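Local coordinates for 2-(acetamidomethylene)succinate hydrolase (Mesorhizobium loti, PDB 3KXP), which catalyses the last step of vitamin B6 degradation, hydrolysing (E)-2-(acetamidomethylene)succinate to succinic semialdehyde, acetate, ammonia and carbon dioxide, at residues A[71-76]-A[95-100]; A[139-144]-A[292-297]; A[178-183]-A[238-243]. All coordinates share one frame; numbering follows the deposited sequence.

Contact 1: residues A[71-76]-A[95-100]; sequences MLFFHG and FTTIAV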
loop_
_atom_site.group_PDB
_atom_site.type_symbol
_atom_site.label_atom_id
_atom_site.label_comp_id
_atom_site.label_asym_id
_atom_site.label_seq_id
_atom_site.Cartn_x
_atom_site.Cartn_y
_atom_site.Cartn_z
HETATM N N MSE A 71 -10.161 -12.947 -8.759
HETATM C CA MSE A 71 -9.498 -12.771 -7.475
HETATM C C MSE A 71 -9.524 -14.107 -6.736
HETATM O O MSE A 71 -10.585 -14.576 -6.322
HETATM C CB MSE A 71 -10.210 -11.707 -6.654
HETATM C CG MSE A 71 -9.436 -11.284 -5.430
HETATM SE SE MSE A 71 -10.278 -9.798 -4.525
HETATM C CE MSE A 71 -9.703 -8.368 -5.700
ATOM N N LEU A 72 -8.352 -14.715 -6.574
ATOM C CA LEU A 72 -8.234 -16.016 -5.915
ATOM C C LEU A 72 -7.794 -15.921 -4.455
ATOM O O LEU A 72 -6.915 -15.128 -4.119
ATOM C CB LEU A 72 -7.252 -16.893 -6.696
ATOM C CG LEU A 72 -7.606 -17.058 -8.178
ATOM C CD1 LEU A 72 -6.513 -17.824 -8.900
ATOM C CD2 LEU A 72 -8.943 -17.781 -8.301
ATOM N N PHE A 73 -8.401 -16.739 -3.594
ATOM C CA PHE A 73 -8.070 -16.738 -2.174
ATOM C C PHE A 73 -7.474 -18.074 -1.713
ATOM O O PHE A 73 -8.056 -19.134 -1.944
ATOM C CB PHE A 73 -9.315 -16.438 -1.345
ATOM C CG PHE A 73 -9.931 -15.091 -1.612
ATOM C CD1 PHE A 73 -10.606 -14.836 -2.802
ATOM C CD2 PHE A 73 -9.903 -14.100 -0.642
ATOM C CE1 PHE A 73 -11.254 -13.615 -3.014
ATOM C CE2 PHE A 73 -10.548 -12.872 -0.848
ATOM C CZ PHE A 73 -11.223 -12.634 -2.032
ATOM N N PHE A 74 -6.327 -18.016 -1.038
ATOM C CA PHE A 74 -5.647 -19.215 -0.558
ATOM C C PHE A 74 -5.441 -19.232 0.962
ATOM O O PHE A 74 -4.735 -18.386 1.517
ATOM C CB PHE A 74 -4.303 -19.357 -1.269
ATOM C CG PHE A 74 -4.408 -19.304 -2.761
ATOM C CD1 PHE A 74 -4.532 -18.083 -3.420
ATOM C CD2 PHE A 74 -4.411 -20.475 -3.514
ATOM C CE1 PHE A 74 -4.655 -18.026 -4.808
ATOM C CE2 PHE A 74 -4.533 -20.430 -4.903
ATOM C CZ PHE A 74 -4.655 -19.203 -5.552
ATOM N N HIS A 75 -6.046 -20.225 1.610
ATOM C CA HIS A 75 -6.011 -20.417 3.065
ATOM C C HIS A 75 -4.648 -20.802 3.667
ATOM O O HIS A 75 -3.687 -21.081 2.948
ATOM C CB HIS A 75 -7.030 -21.500 3.425
ATOM C CG HIS A 75 -6.689 -22.840 2.851
ATOM N ND1 HIS A 75 -5.698 -23.640 3.375
ATOM C CD2 HIS A 75 -7.122 -23.467 1.731
ATOM C CE1 HIS A 75 -5.528 -24.697 2.601
ATOM N NE2 HIS A 75 -6.379 -24.616 1.596
ATOM N N GLY A 76 -4.584 -20.837 4.998
ATOM C CA GLY A 76 -3.356 -21.221 5.680
ATOM C C GLY A 76 -3.297 -22.731 5.889
ATOM O O GLY A 76 -4.255 -23.436 5.552
ATOM N N PHE A 95 -15.822 -8.434 -8.420
ATOM C CA PHE A 95 -14.843 -9.423 -8.861
ATOM C C PHE A 95 -15.413 -10.837 -8.829
ATOM O O PHE A 95 -16.384 -11.122 -8.121
ATOM C CB PHE A 95 -13.590 -9.443 -7.967
ATOM C CG PHE A 95 -12.930 -8.108 -7.774
ATOM C CD1 PHE A 95 -13.376 -7.233 -6.786
ATOM C CD2 PHE A 95 -11.835 -7.742 -8.548
ATOM C CE1 PHE A 95 -12.742 -6.019 -6.572
ATOM C CE2 PHE A 95 -11.194 -6.525 -8.342
ATOM C CZ PHE A 95 -11.646 -5.663 -7.352
ATOM N N THR A 96 -14.789 -11.712 -9.614
ATOM C CA THR A 96 -15.146 -13.124 -9.633
ATOM C C THR A 96 -14.248 -13.684 -8.526
ATOM O O THR A 96 -13.055 -13.924 -8.738
ATOM C CB THR A 96 -14.774 -13.799 -10.980
ATOM O OG1 THR A 96 -15.568 -13.240 -12.038
ATOM C CG2 THR A 96 -15.021 -15.301 -10.909
ATOM N N THR A 97 -14.817 -13.846 -7.338
ATOM C CA THR A 97 -14.078 -14.351 -6.190
ATOM C C THR A 97 -14.107 -15.872 -6.110
ATOM O O THR A 97 -15.177 -16.487 -6.070
ATOM C CB THR A 97 -14.653 -13.793 -4.876
ATOM O OG1 THR A 97 -15.995 -14.266 -4.701
ATOM C CG2 THR A 97 -14.663 -12.272 -4.904
ATOM N N ILE A 98 -12.927 -16.479 -6.071
ATOM C CA ILE A 98 -12.822 -17.925 -5.984
ATOM C C ILE A 98 -11.823 -18.329 -4.907
ATOM O O ILE A 98 -10.657 -17.923 -4.944
ATOM C CB ILE A 98 -12.382 -18.543 -7.336
ATOM C CG1 ILE A 98 -13.425 -18.222 -8.420
ATOM C CG2 ILE A 98 -12.229 -20.046 -7.190
ATOM C CD1 ILE A 98 -13.139 -18.824 -9.802
ATOM N N ALA A 99 -12.288 -19.115 -3.941
ATOM C CA ALA A 99 -11.427 -19.597 -2.867
ATOM C C ALA A 99 -10.978 -20.997 -3.268
ATOM O O ALA A 99 -11.779 -21.790 -3.760
ATOM C CB ALA A 99 -12.195 -19.643 -1.553
ATOM N N VAL A 100 -9.709 -21.309 -3.050
ATOM C CA VAL A 100 -9.180 -22.609 -3.445
ATOM C C VAL A 100 -8.719 -23.503 -2.309
ATOM O O VAL A 100 -7.928 -23.088 -1.458
ATOM C CB VAL A 100 -7.960 -22.447 -4.397
ATOM C CG1 VAL A 100 -7.474 -23.799 -4.863
ATOM C CG2 VAL A 100 -8.324 -21.556 -5.573
HETATM O O HOH W 1 -8.497 -20.859 0.125
#
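The Phe95 ring receives the CE methyl of Met71, a selenomethionine in this crystal, over the centre of one face, 3.5 Å from the ring centroid. The unbranched chain of Met71 suits this place, since it can bend at its last torsion (chi3 -78°) and bring CE rather than SE squarely onto the ring in a CH-pi contact. An alanine in place of Phe95 would probably open a gap beneath this methyl and leave it free to turn. At the edge of the Phe73 ring, near its plane, sits Ile98 O, while the edge of the His75 ring offers CD2 to Val100 O at 3.3 Å. Strands 71-74 and 96-100 run parallel as neighbours in the central sheet, the two strands of a beta-alpha-beta crossover through helix 85-89 in this alpha/beta hydrolase. Four backbone bonds join them, among them Phe73 N to Ile98 O (2.9 Å) and Val100 N to Phe73 O (2.9 Å). Leu72 and Ile98 share one face of the sheet, CD2 of Leu72 resting 3.7 Å from CB of Ile98, and their branched chains fill the layer under helix 117-131. Beyond the last bond a water takes over, donating to Phe73 O and Val100 O and accepting from His75 N.

Contact 2: residues A[139-144]-A[292-297]; sequences VGHSLG and ADHYVN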
loop_
_atom_site.group_PDB
_atom_site.type_symbol
_atom_site.label_atom_id
_atom_site.label_comp_id
_atom_site.label_asym_id
_atom_site.label_seq_id
_atom_site.Cartn_x
_atom_site.Cartn_y
_atom_site.Cartn_z
ATOM N N VAL A 139 -4.996 -13.325 -3.043
ATOM C CA VAL A 139 -5.183 -12.974 -1.637
ATOM C C VAL A 139 -4.860 -14.223 -0.822
ATOM O O VAL A 139 -5.661 -15.152 -0.758
ATOM C CB VAL A 139 -6.635 -12.585 -1.346
ATOM C CG1 VAL A 139 -6.816 -12.319 0.146
ATOM C CG2 VAL A 139 -7.016 -11.361 -2.159
ATOM N N GLY A 140 -3.688 -14.250 -0.202
ATOM C CA GLY A 140 -3.310 -15.427 0.562
ATOM C C GLY A 140 -2.992 -15.229 2.030
ATOM O O GLY A 140 -2.419 -14.216 2.435
ATOM N N HIS A 141 -3.373 -16.208 2.837
ATOM C CA HIS A 141 -3.112 -16.143 4.264
ATOM C C HIS A 141 -2.078 -17.177 4.655
ATOM O O HIS A 141 -2.284 -18.369 4.441
ATOM C CB HIS A 141 -4.380 -16.402 5.068
ATOM C CG HIS A 141 -4.151 -16.391 6.547
ATOM N ND1 HIS A 141 -4.879 -17.170 7.422
ATOM C CD2 HIS A 141 -3.264 -15.702 7.304
ATOM C CE1 HIS A 141 -4.446 -16.964 8.653
ATOM N NE2 HIS A 141 -3.467 -16.078 8.610
ATOM N N SER A 142 -0.968 -16.714 5.226
ATOM C CA SER A 142 0.106 -17.599 5.673
ATOM C C SER A 142 0.597 -18.516 4.536
ATOM O O SER A 142 1.221 -18.032 3.589
ATOM C CB SER A 142 -0.389 -18.416 6.872
ATOM O OG SER A 142 0.685 -18.789 7.718
ATOM N N LEU A 143 0.338 -19.826 4.635
ATOM C CA LEU A 143 0.725 -20.772 3.578
ATOM C C LEU A 143 0.278 -20.202 2.233
ATOM O O LEU A 143 1.039 -20.199 1.266
ATOM C CB LEU A 143 0.045 -22.137 3.778
ATOM C CG LEU A 143 0.018 -23.096 2.567
ATOM C CD1 LEU A 143 1.423 -23.502 2.172
ATOM C CD2 LEU A 143 -0.778 -24.332 2.908
ATOM N N GLY A 144 -0.968 -19.735 2.181
ATOM C CA GLY A 144 -1.488 -19.150 0.956
ATOM C C GLY A 144 -0.675 -17.936 0.527
ATOM O O GLY A 144 -0.368 -17.777 -0.656
ATOM N N ALA A 292 -4.915 -7.646 15.975
ATOM C CA ALA A 292 -4.889 -8.922 15.263
ATOM C C ALA A 292 -3.614 -9.731 15.484
ATOM O O ALA A 292 -2.512 -9.175 15.543
ATOM C CB ALA A 292 -5.085 -8.685 13.767
ATOM N N ASP A 293 -3.768 -11.046 15.612
ATOM C CA ASP A 293 -2.617 -11.926 15.773
ATOM C C ASP A 293 -2.364 -12.519 14.382
ATOM O O ASP A 293 -2.659 -11.870 13.374
ATOM C CB ASP A 293 -2.881 -13.028 16.819
ATOM C CG ASP A 293 -4.049 -13.938 16.449
ATOM O OD1 ASP A 293 -4.278 -14.938 17.170
ATOM O OD2 ASP A 293 -4.739 -13.659 15.443
ATOM N N HIS A 294 -1.827 -13.731 14.309
ATOM C CA HIS A 294 -1.545 -14.336 13.016
ATOM C C HIS A 294 -2.764 -14.442 12.096
ATOM O O HIS A 294 -2.637 -14.323 10.873
ATOM C CB HIS A 294 -0.924 -15.723 13.232
ATOM C CG HIS A 294 -0.745 -16.521 11.975
ATOM N ND1 HIS A 294 -0.007 -16.069 10.900
ATOM C CD2 HIS A 294 -1.174 -17.762 11.642
ATOM C CE1 HIS A 294 0.014 -16.998 9.962
ATOM N NE2 HIS A 294 -0.686 -18.036 10.387
ATOM N N TYR A 295 -3.942 -14.650 12.686
ATOM C CA TYR A 295 -5.183 -14.821 11.926
ATOM C C TYR A 295 -5.893 -13.511 11.597
ATOM O O TYR A 295 -7.051 -13.298 11.954
ATOM C CB TYR A 295 -6.087 -15.767 12.714
ATOM C CG TYR A 295 -5.327 -17.005 13.109
ATOM C CD1 TYR A 295 -5.090 -18.025 12.184
ATOM C CD2 TYR A 295 -4.718 -17.099 14.361
ATOM C CE1 TYR A 295 -4.256 -19.102 12.492
ATOM C CE2 TYR A 295 -3.879 -18.175 14.680
ATOM C CZ TYR A 295 -3.651 -19.167 13.739
ATOM O OH TYR A 295 -2.811 -20.216 14.037
ATOM N N VAL A 296 -5.186 -12.651 10.873
ATOM C CA VAL A 296 -5.684 -11.334 10.504
ATOM C C VAL A 296 -7.070 -11.239 9.866
ATOM O O VAL A 296 -7.947 -10.548 10.391
ATOM C CB VAL A 296 -4.686 -10.621 9.575
ATOM C CG1 VAL A 296 -5.090 -9.154 9.409
ATOM C CG2 VAL A 296 -3.274 -10.761 10.142
ATOM N N ASN A 297 -7.273 -11.914 8.740
ATOM C CA ASN A 297 -8.558 -11.826 8.064
ATOM C C ASN A 297 -9.750 -12.307 8.902
ATOM O O ASN A 297 -10.852 -11.751 8.807
ATOM C CB ASN A 297 -8.503 -12.542 6.698
ATOM C CG ASN A 297 -8.095 -14.001 6.805
ATOM O OD1 ASN A 297 -8.856 -14.894 6.420
ATOM N ND2 ASN A 297 -6.888 -14.252 7.312
HETATM O O HOH W 2 -7.618 -17.409 7.281
#
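His141 and His294 both carry CG anti to the backbone N (chi1 178° and 173°), and these extended torsions send the two imidazoles toward each other from opposite segments. NE2 of His141 donates to the backbone O of His294 at 3.0 Å, reaching that oxygen from above the carbonyl plane. The same NE2 lies over one face of the His294 ring, 3.8 Å from its NE2, and the two rings meet obliquely.

The His141 ring is held between Ser142 CB on one face and Asn297 ND2 on the other, while Tyr295 CD1 meets its edge. A water links ND1 of His141 to OD1 of Asn297, so both ring nitrogens of this buried histidine have polar partners. Histidine suits the place because its flat ring can be packed on both faces while its nitrogens serve two different directions.

Ser142, the inferred nucleophile, sits on the sharp turn of a Gly-X-Ser-X-Gly nucleophile elbow, with an unusual positive phi of 55°. Its OG lies at the edge of the His294 ring, 3.1 Å from NE2 and 2.9 Å from CE1. His294 ND1 is hydrogen-bonded to Asp166, an arrangement consistent with the Ser-His-Asp catalytic triad of alpha/beta hydrolases. Asp293 OD2 accepts from Tyr295 N (3.0 Å) in an Asx turn that spans His294.

In the fold, strand 136-141 lies between strands 70-74 and 159-165 and delivers Ser142 to the start of helix 143-154; the residues from Asp293 to Tyr295 lead into helix 296-299, with Val296 and Asn297 packing on helix 301-313.

Contact 3: residues A[178-183]-A[238-243]; sequences ALEARV and QTARGL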
loop_
_atom_site.group_PDB
_atom_site.type_symbol
_atom_site.label_atom_id
_atom_site.label_comp_id
_atom_site.label_asym_id
_atom_site.label_seq_id
_atom_site.Cartn_x
_atom_site.Cartn_y
_atom_site.Cartn_z
ATOM N N ALA A 178 7.089 -23.806 16.472
ATOM C CA ALA A 178 5.772 -23.800 17.090
ATOM C C ALA A 178 4.682 -24.243 16.127
ATOM O O ALA A 178 3.797 -25.025 16.494
ATOM C CB ALA A 178 5.454 -22.412 17.623
ATOM N N LEU A 179 4.739 -23.728 14.902
ATOM C CA LEU A 179 3.743 -24.070 13.888
ATOM C C LEU A 179 3.826 -25.562 13.573
ATOM O O LEU A 179 2.811 -26.253 13.486
ATOM C CB LEU A 179 3.981 -23.245 12.617
ATOM C CG LEU A 179 2.922 -23.289 11.515
ATOM C CD1 LEU A 179 3.172 -22.147 10.548
ATOM C CD2 LEU A 179 2.963 -24.623 10.794
ATOM N N GLU A 180 5.050 -26.048 13.427
ATOM C CA GLU A 180 5.284 -27.445 13.116
ATOM C C GLU A 180 4.850 -28.410 14.235
ATOM O O GLU A 180 4.311 -29.481 13.958
ATOM C CB GLU A 180 6.764 -27.636 12.796
ATOM C CG GLU A 180 7.080 -28.902 12.058
ATOM C CD GLU A 180 8.469 -28.865 11.466
ATOM O OE1 GLU A 180 9.435 -28.749 12.246
ATOM O OE2 GLU A 180 8.597 -28.940 10.222
ATOM N N ALA A 181 5.064 -28.026 15.492
ATOM C CA ALA A 181 4.708 -28.886 16.618
ATOM C C ALA A 181 3.209 -29.135 16.818
ATOM O O ALA A 181 2.820 -30.199 17.297
ATOM C CB ALA A 181 5.311 -28.333 17.899
ATOM N N ARG A 182 2.366 -28.171 16.466
ATOM C CA ARG A 182 0.926 -28.350 16.645
ATOM C C ARG A 182 0.146 -28.451 15.330
ATOM O O ARG A 182 -1.084 -28.467 15.330
ATOM C CB ARG A 182 0.367 -27.209 17.501
ATOM C CG ARG A 182 0.758 -25.827 17.005
ATOM C CD ARG A 182 0.499 -24.742 18.054
ATOM N NE ARG A 182 -0.874 -24.231 18.050
ATOM C CZ ARG A 182 -1.453 -23.633 17.009
ATOM N NH1 ARG A 182 -0.787 -23.473 15.873
ATOM N NH2 ARG A 182 -2.691 -23.169 17.111
ATOM N N VAL A 183 0.863 -28.553 14.217
ATOM C CA VAL A 183 0.225 -28.627 12.907
ATOM C C VAL A 183 -0.794 -29.760 12.766
ATOM O O VAL A 183 -1.805 -29.597 12.094
ATOM C CB VAL A 183 1.281 -28.744 11.792
ATOM C CG1 VAL A 183 1.994 -30.073 11.889
ATOM C CG2 VAL A 183 0.627 -28.567 10.441
ATOM N N GLN A 238 4.453 -32.552 5.774
ATOM C CA GLN A 238 5.351 -32.164 4.696
ATOM C C GLN A 238 5.242 -30.677 4.392
ATOM O O GLN A 238 6.248 -30.025 4.109
ATOM C CB GLN A 238 5.053 -32.977 3.437
ATOM C CG GLN A 238 5.313 -34.460 3.612
ATOM C CD GLN A 238 4.990 -35.251 2.369
ATOM O OE1 GLN A 238 5.647 -35.103 1.334
ATOM N NE2 GLN A 238 3.966 -36.092 2.457
ATOM N N THR A 239 4.024 -30.144 4.447
ATOM C CA THR A 239 3.809 -28.725 4.186
ATOM C C THR A 239 4.494 -27.874 5.256
ATOM O O THR A 239 5.168 -26.895 4.936
ATOM C CB THR A 239 2.324 -28.389 4.171
ATOM O OG1 THR A 239 1.698 -29.095 3.098
ATOM C CG2 THR A 239 2.120 -26.906 3.979
ATOM N N ALA A 240 4.324 -28.262 6.520
ATOM C CA ALA A 240 4.933 -27.545 7.635
ATOM C C ALA A 240 6.445 -27.398 7.443
ATOM O O ALA A 240 6.964 -26.285 7.501
ATOM C CB ALA A 240 4.637 -28.259 8.958
ATOM N N ARG A 241 7.166 -28.493 7.207
ATOM C CA ARG A 241 8.605 -28.333 7.021
ATOM C C ARG A 241 8.967 -27.633 5.719
ATOM O O ARG A 241 10.057 -27.103 5.585
ATOM C CB ARG A 241 9.365 -29.666 7.156
ATOM C CG ARG A 241 8.729 -30.895 6.567
ATOM C CD ARG A 241 8.869 -32.041 7.572
ATOM N NE ARG A 241 7.865 -31.942 8.631
ATOM C CZ ARG A 241 7.954 -32.521 9.822
ATOM N NH1 ARG A 241 6.973 -32.367 10.705
ATOM N NH2 ARG A 241 9.029 -33.229 10.141
ATOM N N GLY A 242 8.043 -27.606 4.769
ATOM C CA GLY A 242 8.319 -26.917 3.523
ATOM C C GLY A 242 8.265 -25.415 3.757
ATOM O O GLY A 242 8.851 -24.643 3.006
ATOM N N LEU A 243 7.566 -25.007 4.816
ATOM C CA LEU A 243 7.417 -23.595 5.156
ATOM C C LEU A 243 8.704 -22.970 5.679
ATOM O O LEU A 243 8.800 -21.753 5.790
ATOM C CB LEU A 243 6.298 -23.409 6.189
ATOM C CG LEU A 243 4.875 -23.664 5.684
ATOM C CD1 LEU A 243 3.881 -23.493 6.813
ATOM C CD2 LEU A 243 4.562 -22.696 4.558
#
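Glu180 and Arg241 set their side chains at about a right angle across an antiparallel helix pair, 178-182 against 238-242. Both helices belong to the region between strands 159-165 and 258-263, where alpha/beta hydrolases commonly insert a cap over the catalytic core. The segment axes come within 9.4 Å of each other at 174°, and a small residue, Ala240, occupies the middle of the interface.

Glu180 reaches over with CG anti to the backbone N (chi1 -162°) and its chain extended beyond. CG of Glu180 rests 4.0 Å from Ala240 CB, and the carboxylate then passes on to Arg241. There OE2 comes in beside Arg241 CB and lies over one face of the guanidinium, offset toward its rim, with the two flat groups about 40° apart. The attraction is a salt bridge of charges alone, OE2 of Glu180 to NE of Arg241 3.5 Å, because no N-H points at the oxygen. Each group has a further partner: Glu180 OE1 forms a salt bridge with Arg244, and Arg241 NE donates to Ala237 O. A glutamate suits this outer side of the interface, since its aliphatic stem packs on Ala240 while its charged end carries on to the arginine.

The apolar part of the interface is built from leucine, valine and alanine. Leu179 and Leu243 cross at about a right angle, the CD1 methyl of Leu179 4.0 Å from CD1 of Leu243. Leu243 also touches Leu143 of helix 143-154, while Val183 and Thr239 touch Ile77; Leu143 and Ile77 belong to the chloride-binding site. Ala240 has no chain beyond its methyl, so the branched residues opposite can converge on it: CB of Ala240 takes Leu179 CD2 at 4.4 Å and Val183 CG2 at 4.3 Å.

From the N terminus, contact 1 closes first, joining 71-76 to 95-100 across a short loop that holds helix 85-89. Contact 2 opens later, at 139-144, and closes only at 292-297, near the C terminus, spanning well over half of the modelled chain. Contact 3 opens and closes between those two ends, so it is nested within contact 2, whereas contact 1 precedes both and none cross. Contacts 1 and 2 meet in the central sheet, where strands 70-74 and 136-141 are neighbours. Contact 3 pairs two helices of what is probably the cap region, and Leu143, which follows the inferred nucleophile, packs against Thr239, connecting that region to the catalytic core.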